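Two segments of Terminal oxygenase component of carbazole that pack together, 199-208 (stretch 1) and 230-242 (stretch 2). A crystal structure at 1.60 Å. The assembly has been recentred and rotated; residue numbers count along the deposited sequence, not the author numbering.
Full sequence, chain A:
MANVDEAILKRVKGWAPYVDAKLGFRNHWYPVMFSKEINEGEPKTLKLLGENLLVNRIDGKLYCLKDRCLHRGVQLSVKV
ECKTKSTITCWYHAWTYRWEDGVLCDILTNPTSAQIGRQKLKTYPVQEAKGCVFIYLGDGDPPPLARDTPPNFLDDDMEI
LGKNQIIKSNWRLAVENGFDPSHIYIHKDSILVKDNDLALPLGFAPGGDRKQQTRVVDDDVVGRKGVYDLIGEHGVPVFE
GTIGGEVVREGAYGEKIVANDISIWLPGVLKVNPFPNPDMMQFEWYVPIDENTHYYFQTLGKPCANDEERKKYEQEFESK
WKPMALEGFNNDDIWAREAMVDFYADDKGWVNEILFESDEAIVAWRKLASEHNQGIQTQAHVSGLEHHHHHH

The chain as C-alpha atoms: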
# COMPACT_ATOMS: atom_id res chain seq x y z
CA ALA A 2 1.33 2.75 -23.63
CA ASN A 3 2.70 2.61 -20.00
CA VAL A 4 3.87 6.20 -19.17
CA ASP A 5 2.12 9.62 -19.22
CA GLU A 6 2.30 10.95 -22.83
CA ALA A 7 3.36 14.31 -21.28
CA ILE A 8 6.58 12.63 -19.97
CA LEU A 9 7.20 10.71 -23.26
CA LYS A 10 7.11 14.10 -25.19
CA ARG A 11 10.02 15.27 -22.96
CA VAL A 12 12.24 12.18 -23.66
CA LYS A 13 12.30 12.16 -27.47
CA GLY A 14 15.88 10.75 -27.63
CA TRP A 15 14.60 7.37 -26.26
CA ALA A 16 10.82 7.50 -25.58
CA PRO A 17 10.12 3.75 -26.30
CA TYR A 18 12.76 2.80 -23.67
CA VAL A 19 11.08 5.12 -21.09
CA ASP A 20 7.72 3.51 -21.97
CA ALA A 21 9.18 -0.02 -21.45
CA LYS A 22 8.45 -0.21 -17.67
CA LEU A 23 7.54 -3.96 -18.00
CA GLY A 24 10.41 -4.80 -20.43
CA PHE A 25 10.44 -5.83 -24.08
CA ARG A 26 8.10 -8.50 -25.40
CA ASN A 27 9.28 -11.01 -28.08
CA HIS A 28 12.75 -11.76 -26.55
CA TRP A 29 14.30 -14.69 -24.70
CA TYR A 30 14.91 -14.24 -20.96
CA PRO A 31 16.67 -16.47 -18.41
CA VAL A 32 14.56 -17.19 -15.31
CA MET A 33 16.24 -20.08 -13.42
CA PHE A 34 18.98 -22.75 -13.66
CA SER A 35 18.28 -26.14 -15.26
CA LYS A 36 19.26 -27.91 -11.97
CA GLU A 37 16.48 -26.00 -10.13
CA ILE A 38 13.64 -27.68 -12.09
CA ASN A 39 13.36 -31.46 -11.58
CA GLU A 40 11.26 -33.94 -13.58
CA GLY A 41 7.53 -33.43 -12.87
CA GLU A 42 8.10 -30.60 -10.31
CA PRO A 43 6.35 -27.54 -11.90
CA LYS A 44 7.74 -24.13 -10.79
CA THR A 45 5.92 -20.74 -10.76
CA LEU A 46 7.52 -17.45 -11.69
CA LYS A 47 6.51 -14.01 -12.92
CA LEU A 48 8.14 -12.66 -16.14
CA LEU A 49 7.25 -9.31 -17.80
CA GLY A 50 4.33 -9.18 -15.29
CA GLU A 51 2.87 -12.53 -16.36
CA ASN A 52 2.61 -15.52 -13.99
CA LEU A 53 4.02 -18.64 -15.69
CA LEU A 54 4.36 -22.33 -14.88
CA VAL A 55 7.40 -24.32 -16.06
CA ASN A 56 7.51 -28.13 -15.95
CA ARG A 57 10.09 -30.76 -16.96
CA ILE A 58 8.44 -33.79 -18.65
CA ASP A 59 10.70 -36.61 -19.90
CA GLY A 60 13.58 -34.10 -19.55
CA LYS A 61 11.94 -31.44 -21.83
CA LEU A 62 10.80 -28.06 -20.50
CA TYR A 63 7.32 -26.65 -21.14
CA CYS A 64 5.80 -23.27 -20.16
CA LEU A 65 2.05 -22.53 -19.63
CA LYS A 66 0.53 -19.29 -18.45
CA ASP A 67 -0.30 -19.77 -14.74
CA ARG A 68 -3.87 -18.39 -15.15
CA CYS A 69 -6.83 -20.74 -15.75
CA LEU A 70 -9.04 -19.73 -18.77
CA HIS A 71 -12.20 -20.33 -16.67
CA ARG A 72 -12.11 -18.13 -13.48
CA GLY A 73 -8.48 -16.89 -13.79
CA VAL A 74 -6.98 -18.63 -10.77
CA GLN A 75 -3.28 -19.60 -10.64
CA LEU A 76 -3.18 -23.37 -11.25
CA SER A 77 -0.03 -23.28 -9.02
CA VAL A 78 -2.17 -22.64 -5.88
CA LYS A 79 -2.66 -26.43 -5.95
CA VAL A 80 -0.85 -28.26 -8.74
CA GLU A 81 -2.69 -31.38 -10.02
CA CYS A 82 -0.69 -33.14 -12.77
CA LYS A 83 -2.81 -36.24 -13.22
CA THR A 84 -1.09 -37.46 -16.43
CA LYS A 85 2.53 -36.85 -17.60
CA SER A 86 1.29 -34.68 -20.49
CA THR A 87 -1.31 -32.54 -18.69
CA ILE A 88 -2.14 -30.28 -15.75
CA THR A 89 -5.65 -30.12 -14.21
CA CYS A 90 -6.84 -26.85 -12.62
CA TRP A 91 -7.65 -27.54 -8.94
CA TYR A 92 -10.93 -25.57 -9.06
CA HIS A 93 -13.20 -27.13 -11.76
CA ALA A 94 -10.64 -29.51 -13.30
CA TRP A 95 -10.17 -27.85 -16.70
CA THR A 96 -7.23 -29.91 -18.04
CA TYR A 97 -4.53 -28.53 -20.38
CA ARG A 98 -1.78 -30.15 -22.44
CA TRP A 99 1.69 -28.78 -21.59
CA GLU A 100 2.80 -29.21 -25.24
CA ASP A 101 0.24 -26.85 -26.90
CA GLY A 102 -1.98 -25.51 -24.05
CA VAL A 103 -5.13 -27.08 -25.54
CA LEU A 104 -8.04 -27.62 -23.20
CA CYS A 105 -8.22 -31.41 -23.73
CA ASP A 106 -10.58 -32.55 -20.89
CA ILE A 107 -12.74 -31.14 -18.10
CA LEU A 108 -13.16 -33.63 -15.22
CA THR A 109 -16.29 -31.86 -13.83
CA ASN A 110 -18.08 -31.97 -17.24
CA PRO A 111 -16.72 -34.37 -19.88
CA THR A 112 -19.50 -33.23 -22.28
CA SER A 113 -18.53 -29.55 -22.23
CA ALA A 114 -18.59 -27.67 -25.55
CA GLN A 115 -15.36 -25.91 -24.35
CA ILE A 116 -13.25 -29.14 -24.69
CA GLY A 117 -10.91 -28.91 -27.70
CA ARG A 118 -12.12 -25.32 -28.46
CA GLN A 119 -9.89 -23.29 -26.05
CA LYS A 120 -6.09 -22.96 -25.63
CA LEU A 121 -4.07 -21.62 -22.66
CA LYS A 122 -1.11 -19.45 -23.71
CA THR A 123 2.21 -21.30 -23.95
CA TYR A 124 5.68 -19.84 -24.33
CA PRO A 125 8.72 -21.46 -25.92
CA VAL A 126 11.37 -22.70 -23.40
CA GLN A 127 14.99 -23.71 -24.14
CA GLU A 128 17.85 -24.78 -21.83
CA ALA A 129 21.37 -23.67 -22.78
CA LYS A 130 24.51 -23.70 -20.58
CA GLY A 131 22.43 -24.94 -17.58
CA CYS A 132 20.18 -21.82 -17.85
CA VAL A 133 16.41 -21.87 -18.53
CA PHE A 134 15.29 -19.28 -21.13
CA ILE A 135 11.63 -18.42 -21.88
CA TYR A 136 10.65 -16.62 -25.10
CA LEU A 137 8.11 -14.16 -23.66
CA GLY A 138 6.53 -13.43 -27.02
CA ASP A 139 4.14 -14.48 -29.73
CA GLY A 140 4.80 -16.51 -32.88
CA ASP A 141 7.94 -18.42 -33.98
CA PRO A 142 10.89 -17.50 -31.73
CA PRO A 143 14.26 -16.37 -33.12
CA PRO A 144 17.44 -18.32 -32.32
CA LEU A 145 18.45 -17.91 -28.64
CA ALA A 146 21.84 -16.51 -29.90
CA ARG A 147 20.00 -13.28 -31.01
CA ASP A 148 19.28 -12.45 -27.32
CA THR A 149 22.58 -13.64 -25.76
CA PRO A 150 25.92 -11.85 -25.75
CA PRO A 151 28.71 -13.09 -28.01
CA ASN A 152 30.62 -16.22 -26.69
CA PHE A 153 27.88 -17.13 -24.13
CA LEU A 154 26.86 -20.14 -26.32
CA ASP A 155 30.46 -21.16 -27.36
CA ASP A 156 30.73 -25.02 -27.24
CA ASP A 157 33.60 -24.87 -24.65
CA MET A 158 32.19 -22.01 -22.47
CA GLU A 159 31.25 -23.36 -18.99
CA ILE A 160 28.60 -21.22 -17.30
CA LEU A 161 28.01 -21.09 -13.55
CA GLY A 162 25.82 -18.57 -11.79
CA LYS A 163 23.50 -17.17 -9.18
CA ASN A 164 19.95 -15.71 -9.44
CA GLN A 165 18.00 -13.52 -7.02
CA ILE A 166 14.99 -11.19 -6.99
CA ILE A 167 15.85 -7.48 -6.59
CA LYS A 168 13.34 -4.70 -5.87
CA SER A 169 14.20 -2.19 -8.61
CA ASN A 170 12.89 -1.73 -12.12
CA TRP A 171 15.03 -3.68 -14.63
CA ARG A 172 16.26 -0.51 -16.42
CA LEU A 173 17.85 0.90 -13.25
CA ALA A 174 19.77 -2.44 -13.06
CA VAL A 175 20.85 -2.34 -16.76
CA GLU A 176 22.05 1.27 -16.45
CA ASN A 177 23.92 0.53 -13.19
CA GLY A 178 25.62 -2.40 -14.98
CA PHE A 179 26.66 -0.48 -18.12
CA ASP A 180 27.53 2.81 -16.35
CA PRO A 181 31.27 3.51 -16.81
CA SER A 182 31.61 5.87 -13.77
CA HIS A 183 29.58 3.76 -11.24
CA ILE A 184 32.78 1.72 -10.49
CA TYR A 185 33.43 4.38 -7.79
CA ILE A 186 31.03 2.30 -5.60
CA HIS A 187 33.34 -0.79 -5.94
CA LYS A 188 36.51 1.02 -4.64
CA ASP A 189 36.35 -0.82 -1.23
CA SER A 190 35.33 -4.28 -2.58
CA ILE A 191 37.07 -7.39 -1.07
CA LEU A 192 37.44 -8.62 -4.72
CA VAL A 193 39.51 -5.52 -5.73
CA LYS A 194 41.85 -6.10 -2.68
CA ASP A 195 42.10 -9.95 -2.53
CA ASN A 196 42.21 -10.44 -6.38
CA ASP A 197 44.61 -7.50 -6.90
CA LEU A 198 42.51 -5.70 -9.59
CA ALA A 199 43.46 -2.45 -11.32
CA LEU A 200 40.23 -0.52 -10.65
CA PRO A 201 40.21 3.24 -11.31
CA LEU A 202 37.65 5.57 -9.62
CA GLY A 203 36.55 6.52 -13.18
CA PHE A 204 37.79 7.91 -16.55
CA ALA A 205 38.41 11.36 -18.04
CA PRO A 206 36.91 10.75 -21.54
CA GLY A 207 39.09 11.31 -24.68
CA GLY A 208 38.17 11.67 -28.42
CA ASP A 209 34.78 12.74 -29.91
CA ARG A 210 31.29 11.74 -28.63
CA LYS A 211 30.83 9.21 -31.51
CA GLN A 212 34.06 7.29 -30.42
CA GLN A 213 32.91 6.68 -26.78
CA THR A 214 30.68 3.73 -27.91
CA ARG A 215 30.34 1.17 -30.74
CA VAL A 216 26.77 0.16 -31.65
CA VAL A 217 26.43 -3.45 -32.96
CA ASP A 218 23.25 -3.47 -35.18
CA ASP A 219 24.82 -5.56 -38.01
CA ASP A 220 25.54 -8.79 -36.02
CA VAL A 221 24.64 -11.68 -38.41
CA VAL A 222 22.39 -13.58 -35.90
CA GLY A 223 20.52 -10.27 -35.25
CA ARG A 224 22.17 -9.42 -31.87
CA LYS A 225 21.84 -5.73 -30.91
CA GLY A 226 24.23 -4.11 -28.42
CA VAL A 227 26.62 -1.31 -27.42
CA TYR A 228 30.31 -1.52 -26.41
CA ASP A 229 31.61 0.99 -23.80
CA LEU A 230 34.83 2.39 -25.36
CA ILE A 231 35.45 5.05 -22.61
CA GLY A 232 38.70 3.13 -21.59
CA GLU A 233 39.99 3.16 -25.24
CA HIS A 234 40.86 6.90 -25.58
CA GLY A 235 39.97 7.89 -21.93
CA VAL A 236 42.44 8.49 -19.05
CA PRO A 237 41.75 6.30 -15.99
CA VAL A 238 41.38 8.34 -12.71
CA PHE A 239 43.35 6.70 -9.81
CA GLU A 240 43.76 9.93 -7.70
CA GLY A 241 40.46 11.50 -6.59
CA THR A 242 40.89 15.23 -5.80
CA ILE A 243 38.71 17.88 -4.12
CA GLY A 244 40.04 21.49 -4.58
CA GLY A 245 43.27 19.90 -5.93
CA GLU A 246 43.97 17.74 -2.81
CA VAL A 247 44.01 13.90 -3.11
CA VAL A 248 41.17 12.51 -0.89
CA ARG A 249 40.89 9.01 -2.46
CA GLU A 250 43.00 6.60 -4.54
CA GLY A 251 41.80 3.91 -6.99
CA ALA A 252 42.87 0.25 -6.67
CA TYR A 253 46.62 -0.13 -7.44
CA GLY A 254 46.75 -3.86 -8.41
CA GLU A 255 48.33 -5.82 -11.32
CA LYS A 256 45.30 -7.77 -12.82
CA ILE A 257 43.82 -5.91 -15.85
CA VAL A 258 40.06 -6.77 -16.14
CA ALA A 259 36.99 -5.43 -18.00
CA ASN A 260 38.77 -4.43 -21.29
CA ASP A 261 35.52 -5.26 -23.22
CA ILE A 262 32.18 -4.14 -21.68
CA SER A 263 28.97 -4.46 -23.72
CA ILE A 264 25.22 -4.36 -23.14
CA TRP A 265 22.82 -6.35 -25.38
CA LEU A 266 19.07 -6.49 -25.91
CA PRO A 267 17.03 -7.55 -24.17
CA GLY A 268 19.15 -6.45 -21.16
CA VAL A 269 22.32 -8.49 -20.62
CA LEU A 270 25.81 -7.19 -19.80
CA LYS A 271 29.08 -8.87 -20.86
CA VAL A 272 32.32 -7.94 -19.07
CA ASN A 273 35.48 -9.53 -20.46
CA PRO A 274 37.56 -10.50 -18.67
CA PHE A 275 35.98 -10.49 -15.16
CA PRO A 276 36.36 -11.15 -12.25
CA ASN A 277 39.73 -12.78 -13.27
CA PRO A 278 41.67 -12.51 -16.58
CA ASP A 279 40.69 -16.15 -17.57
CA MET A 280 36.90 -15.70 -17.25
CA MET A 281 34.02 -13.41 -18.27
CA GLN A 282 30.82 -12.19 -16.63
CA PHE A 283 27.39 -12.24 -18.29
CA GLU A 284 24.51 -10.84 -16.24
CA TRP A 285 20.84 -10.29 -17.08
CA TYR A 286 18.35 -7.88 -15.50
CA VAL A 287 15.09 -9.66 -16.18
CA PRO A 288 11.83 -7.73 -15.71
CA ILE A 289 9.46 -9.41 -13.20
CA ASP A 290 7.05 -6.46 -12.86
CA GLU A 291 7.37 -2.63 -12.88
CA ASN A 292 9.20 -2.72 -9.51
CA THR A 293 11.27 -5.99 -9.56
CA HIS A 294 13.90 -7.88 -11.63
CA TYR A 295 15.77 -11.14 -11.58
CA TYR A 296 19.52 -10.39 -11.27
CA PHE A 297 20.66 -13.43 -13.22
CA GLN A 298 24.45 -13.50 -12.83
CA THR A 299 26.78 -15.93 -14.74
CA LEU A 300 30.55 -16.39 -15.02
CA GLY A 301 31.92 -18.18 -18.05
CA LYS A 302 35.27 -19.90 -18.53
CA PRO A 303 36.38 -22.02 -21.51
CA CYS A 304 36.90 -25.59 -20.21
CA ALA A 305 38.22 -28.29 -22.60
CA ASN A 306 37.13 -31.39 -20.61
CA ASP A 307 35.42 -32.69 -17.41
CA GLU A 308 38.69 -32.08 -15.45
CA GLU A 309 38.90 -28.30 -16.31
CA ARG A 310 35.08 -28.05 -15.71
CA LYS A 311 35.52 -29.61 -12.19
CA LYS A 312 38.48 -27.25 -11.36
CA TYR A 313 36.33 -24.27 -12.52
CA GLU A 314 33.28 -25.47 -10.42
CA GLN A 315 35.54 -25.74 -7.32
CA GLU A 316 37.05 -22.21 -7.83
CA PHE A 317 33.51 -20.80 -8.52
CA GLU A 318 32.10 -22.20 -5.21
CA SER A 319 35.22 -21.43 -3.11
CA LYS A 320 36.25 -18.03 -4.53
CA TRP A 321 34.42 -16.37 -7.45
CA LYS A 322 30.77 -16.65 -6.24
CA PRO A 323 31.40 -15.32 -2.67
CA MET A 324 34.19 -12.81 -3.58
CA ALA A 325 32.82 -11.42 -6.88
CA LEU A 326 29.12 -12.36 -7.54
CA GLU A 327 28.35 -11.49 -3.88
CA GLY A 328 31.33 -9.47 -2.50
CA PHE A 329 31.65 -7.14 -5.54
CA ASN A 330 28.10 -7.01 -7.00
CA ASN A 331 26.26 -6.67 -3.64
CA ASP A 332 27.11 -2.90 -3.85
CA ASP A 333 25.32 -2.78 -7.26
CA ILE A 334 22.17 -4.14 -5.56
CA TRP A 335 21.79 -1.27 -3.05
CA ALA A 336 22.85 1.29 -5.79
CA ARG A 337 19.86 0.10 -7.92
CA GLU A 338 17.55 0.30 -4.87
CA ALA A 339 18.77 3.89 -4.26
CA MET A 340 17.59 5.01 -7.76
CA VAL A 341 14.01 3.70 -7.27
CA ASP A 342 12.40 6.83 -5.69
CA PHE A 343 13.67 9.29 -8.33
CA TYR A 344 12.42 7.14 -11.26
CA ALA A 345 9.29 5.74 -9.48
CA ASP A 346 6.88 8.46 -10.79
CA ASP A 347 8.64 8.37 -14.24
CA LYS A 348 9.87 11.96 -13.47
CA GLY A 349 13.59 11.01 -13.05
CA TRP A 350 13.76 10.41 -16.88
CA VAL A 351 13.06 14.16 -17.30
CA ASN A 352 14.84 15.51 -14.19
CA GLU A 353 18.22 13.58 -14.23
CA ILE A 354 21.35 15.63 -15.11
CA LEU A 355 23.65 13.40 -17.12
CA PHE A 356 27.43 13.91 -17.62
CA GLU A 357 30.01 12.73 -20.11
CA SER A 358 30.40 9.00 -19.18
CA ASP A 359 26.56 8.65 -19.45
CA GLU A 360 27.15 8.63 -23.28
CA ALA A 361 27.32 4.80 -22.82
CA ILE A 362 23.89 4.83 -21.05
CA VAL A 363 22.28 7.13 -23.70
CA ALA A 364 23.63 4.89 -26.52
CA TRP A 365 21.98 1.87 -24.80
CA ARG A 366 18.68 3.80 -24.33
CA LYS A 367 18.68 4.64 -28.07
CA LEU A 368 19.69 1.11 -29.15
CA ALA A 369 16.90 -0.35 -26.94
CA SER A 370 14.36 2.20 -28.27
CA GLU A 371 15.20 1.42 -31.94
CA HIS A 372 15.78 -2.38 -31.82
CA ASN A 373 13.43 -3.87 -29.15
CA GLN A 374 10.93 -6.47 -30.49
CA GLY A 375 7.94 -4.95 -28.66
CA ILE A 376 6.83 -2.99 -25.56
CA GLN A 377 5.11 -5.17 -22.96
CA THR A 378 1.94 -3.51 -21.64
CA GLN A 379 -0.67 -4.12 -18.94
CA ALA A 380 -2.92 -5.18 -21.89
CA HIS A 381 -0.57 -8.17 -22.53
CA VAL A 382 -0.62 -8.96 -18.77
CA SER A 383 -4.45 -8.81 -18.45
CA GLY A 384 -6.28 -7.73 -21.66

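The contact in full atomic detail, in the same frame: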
# COMPACT_ATOMS: atom_id res chain seq x y z
N ALA A 199 43.43 -3.87 -10.91
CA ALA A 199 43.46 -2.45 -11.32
C ALA A 199 42.01 -1.99 -11.38
O ALA A 199 41.23 -2.53 -12.20
CB ALA A 199 44.14 -2.28 -12.64
N LEU A 200 41.59 -1.10 -10.50
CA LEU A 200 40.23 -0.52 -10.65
C LEU A 200 40.38 0.97 -10.43
O LEU A 200 40.63 1.40 -9.30
CB LEU A 200 39.28 -1.14 -9.62
CG LEU A 200 37.80 -0.80 -9.85
CD1 LEU A 200 37.25 -1.62 -11.02
CD2 LEU A 200 36.97 -1.01 -8.59
N PRO A 201 40.23 1.79 -11.48
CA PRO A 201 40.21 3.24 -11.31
C PRO A 201 38.89 3.69 -10.66
O PRO A 201 37.98 2.88 -10.59
CB PRO A 201 40.25 3.83 -12.71
CG PRO A 201 39.92 2.68 -13.66
CD PRO A 201 40.06 1.39 -12.89
N LEU A 202 38.87 4.91 -10.15
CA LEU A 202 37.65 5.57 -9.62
C LEU A 202 36.71 5.87 -10.78
O LEU A 202 35.47 5.90 -10.53
CB LEU A 202 38.03 6.88 -8.92
CG LEU A 202 38.97 6.71 -7.73
CD1 LEU A 202 39.23 8.06 -7.10
CD2 LEU A 202 38.44 5.70 -6.72
N GLY A 203 37.27 6.13 -11.96
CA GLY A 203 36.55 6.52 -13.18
C GLY A 203 37.51 6.81 -14.31
O GLY A 203 38.65 6.34 -14.22
N PHE A 204 37.07 7.61 -15.28
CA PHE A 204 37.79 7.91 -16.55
C PHE A 204 37.52 9.35 -16.94
O PHE A 204 36.37 9.76 -16.96
CB PHE A 204 37.30 7.04 -17.71
CG PHE A 204 37.55 5.58 -17.50
CD1 PHE A 204 36.61 4.79 -16.86
CD2 PHE A 204 38.74 5.00 -17.90
CE1 PHE A 204 36.86 3.45 -16.63
CE2 PHE A 204 38.99 3.66 -17.67
CZ PHE A 204 38.05 2.89 -17.02
N ALA A 205 38.58 10.09 -17.28
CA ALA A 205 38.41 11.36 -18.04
C ALA A 205 38.29 10.95 -19.51
O ALA A 205 39.22 10.34 -20.04
CB ALA A 205 39.58 12.29 -17.80
N PRO A 206 37.14 11.19 -20.16
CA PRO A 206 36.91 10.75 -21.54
C PRO A 206 37.82 11.44 -22.55
O PRO A 206 38.02 12.63 -22.41
CB PRO A 206 35.47 11.18 -21.87
CG PRO A 206 34.85 11.56 -20.54
CD PRO A 206 35.99 11.95 -19.64
N GLY A 207 38.34 10.71 -23.55
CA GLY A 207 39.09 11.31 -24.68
C GLY A 207 38.42 11.01 -26.02
O GLY A 207 37.65 10.03 -26.08
N GLY A 208 38.70 11.83 -27.05
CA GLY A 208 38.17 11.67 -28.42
C GLY A 208 36.84 12.39 -28.60
O GLY A 208 36.49 13.18 -27.71
N LEU A 230 33.44 2.14 -24.91
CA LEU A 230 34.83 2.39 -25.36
C LEU A 230 35.42 3.57 -24.59
O LEU A 230 36.41 4.12 -25.09
CB LEU A 230 34.83 2.70 -26.85
CG LEU A 230 34.21 1.63 -27.74
CD1 LEU A 230 34.43 2.01 -29.20
CD2 LEU A 230 34.76 0.26 -27.44
N ILE A 231 34.90 3.91 -23.40
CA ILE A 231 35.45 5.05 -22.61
C ILE A 231 36.93 4.76 -22.29
O ILE A 231 37.69 5.71 -22.42
CB ILE A 231 34.62 5.34 -21.35
CG1 ILE A 231 34.88 6.76 -20.85
CG2 ILE A 231 34.86 4.31 -20.27
CD1 ILE A 231 34.01 7.14 -19.69
N GLY A 232 37.31 3.53 -21.91
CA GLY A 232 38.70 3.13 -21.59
C GLY A 232 39.65 3.15 -22.79
O GLY A 232 40.87 3.05 -22.59
N GLU A 233 39.15 3.26 -24.03
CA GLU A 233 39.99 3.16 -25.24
C GLU A 233 40.83 4.42 -25.40
O GLU A 233 42.06 4.27 -25.57
CB GLU A 233 39.17 2.94 -26.51
CG GLU A 233 38.87 1.48 -26.76
CD GLU A 233 39.01 1.05 -28.21
OE1 GLU A 233 38.78 1.90 -29.11
OE2 GLU A 233 39.36 -0.12 -28.43
N HIS A 234 40.19 5.59 -25.43
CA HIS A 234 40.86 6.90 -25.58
C HIS A 234 40.75 7.72 -24.28
O HIS A 234 41.29 8.84 -24.26
CB HIS A 234 40.31 7.63 -26.82
CG HIS A 234 40.47 6.85 -28.09
ND1 HIS A 234 41.68 6.78 -28.77
CD2 HIS A 234 39.59 6.10 -28.79
CE1 HIS A 234 41.53 6.03 -29.84
NE2 HIS A 234 40.26 5.60 -29.88
N GLY A 235 40.12 7.19 -23.22
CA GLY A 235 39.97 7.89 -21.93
C GLY A 235 41.14 7.68 -20.98
O GLY A 235 41.83 6.65 -21.06
N VAL A 236 41.35 8.61 -20.05
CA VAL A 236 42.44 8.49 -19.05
C VAL A 236 41.82 7.96 -17.77
O VAL A 236 40.93 8.61 -17.23
CB VAL A 236 43.14 9.83 -18.77
CG1 VAL A 236 44.37 9.63 -17.89
CG2 VAL A 236 43.49 10.57 -20.06
N PRO A 237 42.29 6.81 -17.24
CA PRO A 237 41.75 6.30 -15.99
C PRO A 237 42.14 7.25 -14.85
O PRO A 237 43.25 7.79 -14.89
CB PRO A 237 42.37 4.91 -15.87
CG PRO A 237 43.69 5.05 -16.60
CD PRO A 237 43.39 5.98 -17.75
N VAL A 238 41.20 7.48 -13.92
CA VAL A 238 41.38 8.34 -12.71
C VAL A 238 41.72 7.41 -11.53
O VAL A 238 40.84 6.65 -11.09
CB VAL A 238 40.13 9.20 -12.41
CG1 VAL A 238 40.33 10.02 -11.14
CG2 VAL A 238 39.72 10.09 -13.57
N PHE A 239 42.97 7.42 -11.04
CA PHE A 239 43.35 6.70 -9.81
C PHE A 239 43.51 7.66 -8.62
O PHE A 239 43.56 7.16 -7.51
CB PHE A 239 44.62 5.86 -10.02
CG PHE A 239 44.42 4.68 -10.91
CD1 PHE A 239 44.50 4.81 -12.28
CD2 PHE A 239 44.17 3.43 -10.38
CE1 PHE A 239 44.33 3.71 -13.11
CE2 PHE A 239 43.97 2.34 -11.20
CZ PHE A 239 44.07 2.48 -12.56
N GLU A 240 43.63 8.97 -8.83
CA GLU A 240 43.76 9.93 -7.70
C GLU A 240 42.56 10.88 -7.71
O GLU A 240 42.53 11.84 -8.53
CB GLU A 240 45.11 10.65 -7.76
CG GLU A 240 46.26 9.79 -7.27
CD GLU A 240 47.59 10.51 -7.28
OE1 GLU A 240 48.01 11.03 -6.22
OE2 GLU A 240 48.20 10.60 -8.37
N GLY A 241 41.62 10.62 -6.79
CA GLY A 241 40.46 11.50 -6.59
C GLY A 241 40.83 12.74 -5.80
O GLY A 241 41.40 12.56 -4.70
N THR A 242 40.53 13.91 -6.36
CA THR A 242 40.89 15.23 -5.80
C THR A 242 39.64 16.04 -5.51
O THR A 242 38.70 16.01 -6.31
CB THR A 242 41.87 15.96 -6.73
OG1 THR A 242 41.15 16.34 -7.90
CG2 THR A 242 43.04 15.06 -7.07
O HOH W 1 37.09 8.03 -23.64

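The most unusual feature of this contact is a proline set within a two-stranded antiparallel ladder. Pro237 has no amide hydrogen to donate, yet it occupies the non-hydrogen-bonded position opposite Phe204, where the ladder asks for none; the two CA atoms lie 4.3 Å apart. Its carbon still takes part: Pro237 CA approaches Gly203 O at 3.6 Å with an angle of 133° at the hydrogen, and Phe204 CA meets Val236 O at 3.3 Å and 138°, two CA-H...O contacts within the same pairing.

Conventional bonds lie on both sides of the proline. Ala205 and Val236 form a reciprocal pair, with Ala205 N donating to Val236 O at 2.8 Å (150°) and Val236 N donating to Ala205 O at 2.7 Å (157°). Beyond it, Val238 N donates to Gly203 O at 2.8 Å and 176°, nearly linear. The return bond to Val238 O comes from Leu202 N, at 2.8 Å and 143°, while Gly203 N is buried without a partner. The strand directions differ by 137°, well short of ideal antiparallel alignment.

Phe204, which loses more area to the contact than any other residue, projects from the same face of the sheet as Pro237. Ile231 CG2 sits over one face of its ring, 4.2 Å from the centroid of the Phe204 ring and 24° off the normal, which supports a CH-pi contact. Ile231 CD1 also reaches Phe204 CB at 3.8 Å, and Phe204 CE2 lies 4.0 Å from Pro237 CB. Ala205 and Val236 project from the other face, their CB atoms 4.4 Å apart.

A second CH-pi contact forms near the start of stretch 1. Phe239 has its CA-to-CB bond directed away, but with chi1 at -70° (m) its ring end comes nearer, and Pro201 CB lies 4.1 Å from the centroid of the Phe239 ring, only 13° off the normal. Nearby, Leu202 CD1 packs 3.5 Å from Gly241 N. An ideal CB on Gly241 would lie 3.0 Å from Leu202 CD1, a clash, so the close packing depends on glycine here.

Glycine also permits the close approach at the far end. Gly207 CA makes a CA-H...O contact with His234 O at 3.3 Å and 138°, whereas an ideal CB on Gly207 would fall 2.1 Å from His234 O. Water 1 joins the stretches there, accepting from Gly207 N at 3.0 Å, measured to the water O, and donating from that O to Ile231 O at 2.7 Å.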